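Local structure of uncharacterized protein ScGH5_18 (Streptomyces cattleya, 7LR8) at residues F33-D36 against A37-D41; V55-W59 against P60-P64; A314-P317 against E318-S322; V332-A335 against G336-V339. The protein is a family GH5_18 glycoside hydrolase that probably cleaves the Manβ1-4GlcNAc disaccharide during bacterial breakdown of N-glycans. The protein carries 1 engineered substitution. All coordinates share one frame; numbering follows the deposited sequence. Where two conformers were deposited one is given.

In the fold
The catalytic domain is a (β/α)8 barrel, its strands running 15-19 through 298-304 in order round the sheet. Contact 1 comes first, at the N-terminal end of helix 35-46, the helix of the β-α-β unit between strands 15-19 and 52-55. Contact 2 follows directly on strand 52-55 and forms the short helix 59-62. Far along the chain, contact 3 shapes the loop after strand 298-304, which borders the glycan pocket, and contact 4 starts helix 334-349. All four are local turns in series, with none nested or crossed. Contacts 3 and 4 touch through S322 and K333; contacts 2 and 3 also meet the second subunit.

Contact 1. Residues F33-D36 against A37-D41; sequences FDLD and AVRAD. With SO4 (sulfate ion), chain I.
D34 is the N-cap residue of helix 35-46, the first helix of the barrel: D34 OD1 accepts from A37 N at 3.0 Å. The amide reaches this oxygen from above the carboxylate plane, 63° out of it. With D34 CG anti to its own backbone N (chi1 -176°), the carboxylate is turned back over the first turn, where CG also packs on A37 CB at 3.7 Å. Regular i to i+4 bonds start at once, V38 N to D34 O, R39 N to L35 O and A40 N to D36 O. One turn on, R39 extends back along the helix and gives NH1 to D36 OD1 in a 2.9 Å salt bridge, meeting the syn side of the carboxylate but clearly out of its plane. L35 CD2 lies over one face of the guanidinium, 3.4 Å from R39 NH2 and offset toward the rim. Further out, V38 faces L80 of helix 71-86, and D41, bound to R330, Y20 and S23, ties the helix to neighbouring loops. A sulfate, probably from the crystallisation liquor, lies at the guanidinium edge: R39 NH2 donates to its O4 at 2.6 Å, nearly straight at 168°.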
loop_
_atom_site.group_PDB
_atom_site.type_symbol
_atom_site.label_atom_id
_atom_site.label_comp_id
_atom_site.label_asym_id
_atom_site.label_seq_id
_atom_site.Cartn_x
_atom_site.Cartn_y
_atom_site.Cartn_z
ATOM N N PHE B 33 -14.505 -8.609 7.318
ATOM C CA PHE B 33 -15.822 -8.300 6.784
ATOM C C PHE B 33 -16.900 -8.930 7.656
ATOM O O PHE B 33 -16.931 -10.154 7.844
ATOM C CB PHE B 33 -15.935 -8.769 5.339
ATOM C CG PHE B 33 -17.180 -8.282 4.655
ATOM C CD1 PHE B 33 -17.281 -6.968 4.221
ATOM C CD2 PHE B 33 -18.268 -9.134 4.476
ATOM C CE1 PHE B 33 -18.442 -6.510 3.601
ATOM C CE2 PHE B 33 -19.424 -8.681 3.860
ATOM C CZ PHE B 33 -19.505 -7.364 3.418
ATOM N N ASP B 34 -17.769 -8.083 8.194
ATOM C CA ASP B 34 -18.815 -8.458 9.139
ATOM C C ASP B 34 -20.119 -7.965 8.529
ATOM O O ASP B 34 -20.424 -6.770 8.605
ATOM C CB ASP B 34 -18.553 -7.834 10.515
ATOM C CG ASP B 34 -19.564 -8.267 11.574
ATOM O OD1 ASP B 34 -20.733 -8.542 11.239
ATOM O OD2 ASP B 34 -19.184 -8.316 12.762
ATOM N N LEU B 35 -20.885 -8.884 7.927
ATOM C CA LEU B 35 -22.125 -8.488 7.264
ATOM C C LEU B 35 -23.171 -7.978 8.251
ATOM O O LEU B 35 -23.948 -7.079 7.911
ATOM C CB LEU B 35 -22.673 -9.662 6.451
ATOM C CG LEU B 35 -23.857 -9.404 5.513
ATOM C CD1 LEU B 35 -23.550 -8.275 4.531
ATOM C CD2 LEU B 35 -24.217 -10.694 4.762
ATOM N N ASP B 36 -23.214 -8.529 9.469
ATOM C CA ASP B 36 -24.183 -8.053 10.452
ATOM C C ASP B 36 -23.885 -6.619 10.869
ATOM O O ASP B 36 -24.812 -5.835 11.122
ATOM C CB ASP B 36 -24.200 -8.973 11.667
ATOM C CG ASP B 36 -24.902 -10.287 11.381
ATOM O OD1 ASP B 36 -25.810 -10.295 10.527
ATOM O OD2 ASP B 36 -24.534 -11.308 11.996
ATOM N N ALA B 37 -22.596 -6.259 10.951
ATOM C CA ALA B 37 -22.232 -4.874 11.232
ATOM C C ALA B 37 -22.614 -3.962 10.073
ATOM O O ALA B 37 -23.077 -2.836 10.287
ATOM C CB ALA B 37 -20.735 -4.767 11.536
ATOM N N VAL B 38 -22.438 -4.436 8.841
ATOM C CA VAL B 38 -22.887 -3.670 7.683
ATOM C C VAL B 38 -24.405 -3.503 7.703
ATOM O O VAL B 38 -24.931 -2.415 7.434
ATOM C CB VAL B 38 -22.400 -4.355 6.393
ATOM C CG1 VAL B 38 -23.123 -3.798 5.185
ATOM C CG2 VAL B 38 -20.884 -4.193 6.263
ATOM N N ARG B 39 -25.131 -4.573 8.035
ATOM C CA ARG B 39 -26.591 -4.489 8.094
ATOM C C ARG B 39 -27.051 -3.472 9.134
ATOM O O ARG B 39 -27.969 -2.680 8.881
ATOM C CB ARG B 39 -27.175 -5.865 8.399
ATOM C CG ARG B 39 -27.182 -6.834 7.218
ATOM C CD ARG B 39 -27.349 -8.260 7.731
ATOM N NE ARG B 39 -27.587 -9.227 6.660
ATOM C CZ ARG B 39 -27.171 -10.487 6.696
ATOM N NH1 ARG B 39 -26.476 -10.926 7.739
ATOM N NH2 ARG B 39 -27.434 -11.306 5.684
ATOM N N ALA B 40 -26.433 -3.481 10.318
ATOM C CA ALA B 40 -26.809 -2.516 11.349
ATOM C C ALA B 40 -26.489 -1.092 10.907
ATOM O O ALA B 40 -27.270 -0.167 11.160
ATOM C CB ALA B 40 -26.098 -2.850 12.658
ATOM N N ASP B 41 -25.334 -0.902 10.249
ATOM C CA ASP B 41 -24.995 0.392 9.661
ATOM C C ASP B 41 -26.073 0.849 8.688
ATOM O O ASP B 41 -26.576 1.980 8.779
ATOM C CB ASP B 41 -23.652 0.309 8.925
ATOM C CG ASP B 41 -22.444 0.359 9.854
ATOM O OD1 ASP B 41 -22.606 0.585 11.074
ATOM O OD2 ASP B 41 -21.319 0.187 9.329
HETATM S S SO4 I . -27.099 -14.779 7.043
HETATM O O1 SO4 I . -26.124 -15.865 7.115
HETATM O O2 SO4 I . -28.380 -15.306 6.581
HETATM O O3 SO4 I . -27.266 -14.185 8.366
HETATM O O4 SO4 I . -26.618 -13.762 6.111
#

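Contact 2. Residues V55-W59 against P60-P64; sequences VFPLW and PVFQP
W59 and Q63 both carry CG anti to the backbone N (chi1 -179° for W59), and Q63 is extended beyond CG, which lays the two side chains alongside each other, pointing the same way. The indole NE1 of W59 thereby reaches Q63 OE1 at 2.7 Å, an almost straight bond of 165° lying in the indole plane, with the donor tilted slightly from the amide's carbonyl plane. Ring and amide planes are steeply inclined to each other. The opposite end of this amide is fixed too, since NE2 donates to the carbonyls of R66 and G127. W59 opens the short helix 59-62 and Q63 follows its last residue; the helix comes just after strand 52-55 of the barrel, with L58 at the N-cap. L58 O receives F62 N at 3.0 Å and, more weakly, V61 N; W59 O takes Q63 N at 2.8 Å. F62, whose CG stands beside its backbone N, swings its ring back over P57. P57 CB sits 3.6 Å from the F62 ring centroid and 11° off the normal, a CH-pi contact over the face, while W30 meets F62 edge-to-face. L58 CB touches V61 CG2 at 4.0 Å, and P64 packs on H28 of the second subunit.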
loop_
_atom_site.group_PDB
_atom_site.type_symbol
_atom_site.label_atom_id
_atom_site.label_comp_id
_atom_site.label_asym_id
_atom_site.label_seq_id
_atom_site.Cartn_x
_atom_site.Cartn_y
_atom_site.Cartn_z
ATOM N N VAL B 55 -20.434 3.439 -2.168
ATOM C CA VAL B 55 -19.610 2.515 -1.396
ATOM C C VAL B 55 -18.225 2.351 -2.024
ATOM O O VAL B 55 -18.023 2.536 -3.228
ATOM C CB VAL B 55 -20.283 1.136 -1.220
ATOM C CG1 VAL B 55 -21.691 1.301 -0.648
ATOM C CG2 VAL B 55 -20.331 0.382 -2.526
ATOM N N PHE B 56 -17.271 1.962 -1.185
ATOM C CA PHE B 56 -15.850 2.058 -1.522
ATOM C C PHE B 56 -15.066 0.779 -1.270
ATOM O O PHE B 56 -14.641 0.519 -0.127
ATOM C CB PHE B 56 -15.215 3.206 -0.749
ATOM C CG PHE B 56 -15.866 4.524 -1.007
ATOM C CD1 PHE B 56 -15.511 5.277 -2.121
ATOM C CD2 PHE B 56 -16.825 5.021 -0.133
ATOM C CE1 PHE B 56 -16.108 6.501 -2.358
ATOM C CE2 PHE B 56 -17.432 6.247 -0.383
ATOM C CZ PHE B 56 -17.061 6.980 -1.505
ATOM N N PRO B 57 -14.800 -0.001 -2.317
ATOM C CA PRO B 57 -13.720 -0.991 -2.254
ATOM C C PRO B 57 -12.397 -0.305 -1.963
ATOM O O PRO B 57 -12.200 0.869 -2.287
ATOM C CB PRO B 57 -13.705 -1.603 -3.662
ATOM C CG PRO B 57 -15.012 -1.281 -4.272
ATOM C CD PRO B 57 -15.550 -0.037 -3.582
ATOM N N LEU B 58 -11.479 -1.053 -1.353
ATOM C CA LEU B 58 -10.075 -0.656 -1.271
ATOM C C LEU B 58 -9.345 -1.403 -2.383
ATOM O O LEU B 58 -9.239 -2.633 -2.346
ATOM C CB LEU B 58 -9.475 -0.980 0.090
ATOM C CG LEU B 58 -9.858 -0.053 1.244
ATOM C CD1 LEU B 58 -9.083 -0.420 2.501
ATOM C CD2 LEU B 58 -9.620 1.402 0.873
ATOM N N TRP B 59 -8.871 -0.657 -3.384
ATOM C CA TRP B 59 -8.282 -1.263 -4.582
ATOM C C TRP B 59 -7.161 -2.252 -4.275
ATOM O O TRP B 59 -7.229 -3.389 -4.776
ATOM C CB TRP B 59 -7.834 -0.129 -5.515
ATOM C CG TRP B 59 -7.218 -0.576 -6.832
ATOM C CD1 TRP B 59 -7.484 -1.736 -7.531
ATOM C CD2 TRP B 59 -6.269 0.155 -7.619
ATOM N NE1 TRP B 59 -6.731 -1.768 -8.689
ATOM C CE2 TRP B 59 -5.969 -0.630 -8.758
ATOM C CE3 TRP B 59 -5.613 1.381 -7.455
ATOM C CZ2 TRP B 59 -5.073 -0.209 -9.738
ATOM C CZ3 TRP B 59 -4.727 1.800 -8.432
ATOM C CH2 TRP B 59 -4.454 1.000 -9.554
ATOM N N PRO B 60 -6.142 -1.931 -3.459
ATOM C CA PRO B 60 -5.094 -2.944 -3.201
ATOM C C PRO B 60 -5.604 -4.182 -2.486
ATOM O O PRO B 60 -5.001 -5.255 -2.622
ATOM C CB PRO B 60 -4.065 -2.199 -2.334
ATOM C CG PRO B 60 -4.407 -0.740 -2.445
ATOM C CD PRO B 60 -5.884 -0.693 -2.693
ATOM N N VAL B 61 -6.690 -4.072 -1.712
ATOM C CA VAL B 61 -7.260 -5.259 -1.089
ATOM C C VAL B 61 -8.022 -6.096 -2.112
ATOM O O VAL B 61 -7.996 -7.332 -2.065
ATOM C CB VAL B 61 -8.148 -4.845 0.096
ATOM C CG1 VAL B 61 -8.900 -6.050 0.664
ATOM C CG2 VAL B 61 -7.295 -4.192 1.160
ATOM N N PHE B 62 -8.691 -5.444 -3.067
ATOM C CA PHE B 62 -9.435 -6.179 -4.081
ATOM C C PHE B 62 -8.526 -6.739 -5.172
ATOM O O PHE B 62 -8.802 -7.817 -5.710
ATOM C CB PHE B 62 -10.504 -5.278 -4.704
ATOM C CG PHE B 62 -11.768 -5.193 -3.904
ATOM C CD1 PHE B 62 -11.753 -4.743 -2.589
ATOM C CD2 PHE B 62 -12.976 -5.577 -4.464
ATOM C CE1 PHE B 62 -12.943 -4.668 -1.857
ATOM C CE2 PHE B 62 -14.152 -5.494 -3.742
ATOM C CZ PHE B 62 -14.128 -5.047 -2.436
ATOM N N GLN B 63 -7.439 -6.045 -5.501
ATOM C CA GLN B 63 -6.544 -6.441 -6.591
ATOM C C GLN B 63 -5.098 -6.377 -6.097
ATOM O O GLN B 63 -4.331 -5.498 -6.501
ATOM C CB GLN B 63 -6.758 -5.545 -7.813
ATOM C CG GLN B 63 -6.105 -6.069 -9.104
ATOM C CD GLN B 63 -6.459 -5.226 -10.317
ATOM O OE1 GLN B 63 -6.848 -4.066 -10.187
ATOM N NE2 GLN B 63 -6.332 -5.809 -11.507
ATOM N N PRO B 64 -4.698 -7.307 -5.224
ATOM C CA PRO B 64 -3.371 -7.204 -4.586
ATOM C C PRO B 64 -2.227 -7.488 -5.531
ATOM O O PRO B 64 -1.085 -7.134 -5.212
ATOM C CB PRO B 64 -3.432 -8.256 -3.473
ATOM C CG PRO B 64 -4.442 -9.269 -4.006
ATOM C CD PRO B 64 -5.491 -8.411 -4.663
#

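Contact 3. Residues A314-P317 against E318-S322; sequences ADFP and ELEYS. With BMA (beta-D-mannopyranose), chain D; AE3 (2-(2-ethoxyethoxy)ethanol), chain E.
F316 and Y321 meet through their apolar parts: F316 CB lies 3.4 Å from Y321 CZ, and the two rings meet obliquely, centroids 5.3 Å apart and planes at 59°. F316 CD2 also touches E320 CB at 3.8 Å, the two side chains crossing at about a right angle. Backbone bonds hold the turn. E320 N gives 2.9 Å to P317 O, approaching from above the carbonyl plane, and residues 318-321 coil like a helix but lack its regular hydrogen-bond pattern. Y321 OH accepts a weak bond from F316 N and is hydrogen-bonded to L313 O as well. The hydrogen bonds from this loop to the mannose come from E320. Its chain is bent at chi2 (-78°), which turns the carboxylate to the sugar: E320 OE1 accepts from mannose O4 at 2.5 Å and OE2 from O6 at 2.9 Å. L319 CD1 lies 3.8 Å from the same O6. On another side, the ethoxyethoxyethanol molecule donates from O4 to D315 O at 3.2 Å and rests its C1 near P317 CG, while the D315 carboxylate pairs with R116 and R66 of the second subunit. Two carboxylate oxygens reading O4 and O6 together imply that this loop of the barrel helps recognise the mannose unit, alongside S101, N152 and E268, which bond the same sugar.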
loop_
_atom_site.group_PDB
_atom_site.type_symbol
_atom_site.label_atom_id
_atom_site.label_comp_id
_atom_site.label_asym_id
_atom_site.label_seq_id
_atom_site.Cartn_x
_atom_site.Cartn_y
_atom_site.Cartn_z
ATOM N N ALA B 314 -5.626 6.300 13.868
ATOM C CA ALA B 314 -4.755 7.458 13.981
ATOM C C ALA B 314 -4.552 8.146 12.634
ATOM O O ALA B 314 -4.804 7.577 11.569
ATOM C CB ALA B 314 -3.398 7.048 14.558
ATOM N N ASP B 315 -4.089 9.390 12.709
ATOM C CA ASP B 315 -3.446 10.168 11.653
ATOM C C ASP B 315 -4.410 10.790 10.652
ATOM O O ASP B 315 -3.933 11.470 9.727
ATOM C CB ASP B 315 -2.401 9.348 10.876
ATOM C CG ASP B 315 -1.212 8.960 11.730
ATOM O OD1 ASP B 315 -0.671 9.824 12.444
ATOM O OD2 ASP B 315 -0.826 7.772 11.685
ATOM N N PHE B 316 -5.725 10.615 10.796
ATOM C CA PHE B 316 -6.647 11.383 9.980
ATOM C C PHE B 316 -6.521 12.859 10.329
ATOM O O PHE B 316 -6.417 13.209 11.512
ATOM C CB PHE B 316 -8.106 10.967 10.212
ATOM C CG PHE B 316 -8.479 9.625 9.642
ATOM C CD1 PHE B 316 -8.118 8.459 10.301
ATOM C CD2 PHE B 316 -9.251 9.528 8.480
ATOM C CE1 PHE B 316 -8.472 7.216 9.801
ATOM C CE2 PHE B 316 -9.606 8.284 7.966
ATOM C CZ PHE B 316 -9.222 7.125 8.630
ATOM N N PRO B 317 -6.554 13.750 9.339
ATOM C CA PRO B 317 -6.900 15.147 9.637
ATOM C C PRO B 317 -8.113 15.183 10.557
ATOM O O PRO B 317 -9.090 14.448 10.353
ATOM C CB PRO B 317 -7.217 15.742 8.262
ATOM C CG PRO B 317 -6.422 14.852 7.284
ATOM C CD PRO B 317 -6.440 13.484 7.894
ATOM N N GLU B 318 -8.020 16.050 11.574
ATOM C CA GLU B 318 -9.034 16.149 12.617
ATOM C C GLU B 318 -10.448 16.191 12.052
ATOM O O GLU B 318 -11.351 15.513 12.557
ATOM C CB GLU B 318 -8.754 17.393 13.462
ATOM C CG GLU B 318 -9.923 17.845 14.296
ATOM C CD GLU B 318 -10.453 16.747 15.176
ATOM O OE1 GLU B 318 -9.647 15.900 15.612
ATOM O OE2 GLU B 318 -11.677 16.743 15.436
ATOM N N LEU B 319 -10.651 16.955 10.980
ATOM C CA LEU B 319 -11.988 17.148 10.421
ATOM C C LEU B 319 -12.663 15.836 10.017
ATOM O O LEU B 319 -13.890 15.731 10.089
ATOM C CB LEU B 319 -11.926 18.103 9.223
ATOM C CG LEU B 319 -11.262 17.691 7.901
ATOM C CD1 LEU B 319 -12.241 16.974 6.964
ATOM C CD2 LEU B 319 -10.688 18.922 7.215
ATOM N N GLU B 320 -11.890 14.821 9.600
ATOM C CA GLU B 320 -12.509 13.628 9.022
ATOM C C GLU B 320 -13.341 12.852 10.037
ATOM O O GLU B 320 -14.317 12.189 9.660
ATOM C CB GLU B 320 -11.433 12.696 8.452
ATOM C CG GLU B 320 -10.580 13.296 7.342
ATOM C CD GLU B 320 -11.275 13.324 5.994
ATOM O OE1 GLU B 320 -12.398 12.797 5.878
ATOM O OE2 GLU B 320 -10.692 13.885 5.041
ATOM N N TYR B 321 -12.961 12.898 11.313
ATOM C CA TYR B 321 -13.558 11.981 12.277
ATOM C C TYR B 321 -15.039 12.260 12.501
ATOM O O TYR B 321 -15.811 11.324 12.721
ATOM C CB TYR B 321 -12.820 12.053 13.615
ATOM C CG TYR B 321 -11.411 11.495 13.573
ATOM C CD1 TYR B 321 -11.183 10.118 13.572
ATOM C CD2 TYR B 321 -10.322 12.345 13.554
ATOM C CE1 TYR B 321 -9.907 9.615 13.552
ATOM C CE2 TYR B 321 -9.044 11.851 13.510
ATOM C CZ TYR B 321 -8.841 10.492 13.522
ATOM O OH TYR B 321 -7.559 10.004 13.492
ATOM N N SER B 322 -15.460 13.520 12.455
ATOM C CA SER B 322 -16.832 13.865 12.810
ATOM C C SER B 322 -17.662 14.306 11.606
ATOM O O SER B 322 -18.573 15.128 11.745
ATOM C CB SER B 322 -16.837 14.937 13.897
ATOM O OG SER B 322 -16.215 14.446 15.074
HETATM C C1 BMA D . -13.115 14.084 -0.166
HETATM C C2 BMA D . -13.547 12.592 0.008
HETATM C C3 BMA D . -12.703 11.965 1.099
HETATM C C4 BMA D . -12.639 12.920 2.369
HETATM C C5 BMA D . -13.629 14.110 2.232
HETATM C C6 BMA D . -13.536 15.106 3.367
HETATM O O2 BMA D . -13.384 11.852 -1.191
HETATM O O3 BMA D . -11.395 11.600 0.591
HETATM O O4 BMA D . -12.969 12.162 3.500
HETATM O O5 BMA D . -13.328 14.856 1.038
HETATM O O6 BMA D . -12.192 15.646 3.356
HETATM C C1 AE3 E . -5.707 17.855 5.328
HETATM C C2 AE3 E . -4.478 17.580 4.463
HETATM O O2 AE3 E . -4.150 16.220 4.505
HETATM C C3 AE3 E . -2.800 15.966 4.776
HETATM C C4 AE3 E . -2.659 14.543 5.305
HETATM O O3 AE3 E . -1.897 14.556 6.473
HETATM C C5 AE3 E . -2.616 14.153 7.600
HETATM C C6 AE3 E . -1.922 14.639 8.869
HETATM O O4 AE3 E . -2.786 14.483 9.963
#

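Contact 4. Residues V332-A335 against G336-V339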
loop_
_atom_site.group_PDB
_atom_site.type_symbol
_atom_site.label_atom_id
_atom_site.label_comp_id
_atom_site.label_asym_id
_atom_site.label_seq_id
_atom_site.Cartn_x
_atom_site.Cartn_y
_atom_site.Cartn_z
ATOM N N VAL B 332 -28.156 9.134 15.894
ATOM C CA VAL B 332 -28.359 10.251 14.979
ATOM C C VAL B 332 -27.792 11.522 15.595
ATOM O O VAL B 332 -28.140 11.897 16.726
ATOM C CB VAL B 332 -29.849 10.410 14.643
ATOM C CG1 VAL B 332 -30.049 11.538 13.630
ATOM C CG2 VAL B 332 -30.400 9.096 14.104
ATOM N N LYS B 333 -26.937 12.193 14.850
ATOM C CA LYS B 333 -26.313 13.455 15.210
ATOM C C LYS B 333 -27.201 14.606 14.760
ATOM O O LYS B 333 -28.090 14.423 13.919
ATOM C CB LYS B 333 -24.933 13.559 14.551
ATOM C CG LYS B 333 -23.943 12.510 15.012
ATOM C CD LYS B 333 -22.673 12.498 14.149
ATOM C CE LYS B 333 -21.877 13.781 14.295
ATOM N NZ LYS B 333 -20.730 13.871 13.341
ATOM N N PRO B 334 -26.987 15.813 15.296
ATOM C CA PRO B 334 -27.808 16.958 14.862
ATOM C C PRO B 334 -27.874 17.135 13.352
ATOM O O PRO B 334 -28.962 17.391 12.824
ATOM C CB PRO B 334 -27.128 18.144 15.562
ATOM C CG PRO B 334 -26.612 17.550 16.832
ATOM C CD PRO B 334 -26.096 16.181 16.415
ATOM N N ALA B 335 -26.763 16.978 12.629
ATOM C CA ALA B 335 -26.847 17.137 11.182
ATOM C C ALA B 335 -27.593 15.984 10.533
ATOM O O ALA B 335 -28.204 16.166 9.475
ATOM C CB ALA B 335 -25.454 17.270 10.564
ATOM N N GLY B 336 -27.515 14.784 11.115
ATOM C CA GLY B 336 -28.317 13.681 10.609
ATOM C C GLY B 336 -29.805 13.946 10.740
ATOM O O GLY B 336 -30.585 13.628 9.838
ATOM N N ARG B 337 -30.223 14.534 11.864
ATOM C CA ARG B 337 -31.622 14.924 11.994
ATOM C C ARG B 337 -31.992 15.983 10.963
ATOM O O ARG B 337 -33.089 15.947 10.391
ATOM C CB ARG B 337 -31.903 15.429 13.414
ATOM C CG ARG B 337 -32.694 14.461 14.284
ATOM C CD ARG B 337 -32.949 15.043 15.674
ATOM N NE ARG B 337 -31.702 15.438 16.321
ATOM C CZ ARG B 337 -30.913 14.602 16.990
ATOM N NH1 ARG B 337 -31.248 13.322 17.105
ATOM N NH2 ARG B 337 -29.789 15.043 17.540
ATOM N N ALA B 338 -31.083 16.926 10.703
ATOM C CA ALA B 338 -31.379 18.012 9.774
ATOM C C ALA B 338 -31.508 17.499 8.347
ATOM O O ALA B 338 -32.425 17.894 7.614
ATOM C CB ALA B 338 -30.298 19.091 9.853
ATOM N N VAL B 339 -30.582 16.635 7.920
ATOM C CA VAL B 339 -30.679 16.095 6.569
ATOM C C VAL B 339 -31.952 15.267 6.422
ATOM O O VAL B 339 -32.669 15.381 5.420
ATOM C CB VAL B 339 -29.423 15.270 6.215
ATOM C CG1 VAL B 339 -29.597 14.634 4.842
ATOM C CG2 VAL B 339 -28.181 16.156 6.250
#
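R337 folds back over V332 and P334 on the first turn of helix 334-349, and its course can be followed from the backbone outward. R337 CB lies against P334 O at 3.6 Å. CG comes next, 4.0 Å from V332 CG1, the branch that stands anti to the valine N and reaches in over the helix start to touch R337 N at 3.5 Å and G336 C at 3.8 Å. Beyond CD the chain bends at chi3 (-55°), a turn that brings the guanidinium back over the residues before the helix. There R337 CZ sits 3.9 Å from V332 O. R337 NH1 lies 3.4 Å from V332 O. The same NH1 comes near the valine CB. R337 NH2 ends beside the P334 ring, 4.0 Å from P334 CD, the two side chains crossing at a slant. One face of the group looks toward K333 O, which lies 4.0 Å above its plane near the rim. That same oxygen takes R337 N in the first regular helical bond, and A338 N to P334 O and V339 N to A335 O continue the pattern. The K333 amine leaves this turn to bind G324 O and D308. On the inner side A338 and V339 pack on helix 281-293. This is a helix N-terminus with K333 as N-cap and proline in the first turn, here opening the helix that follows the last strand of a (β/α)8 barrel.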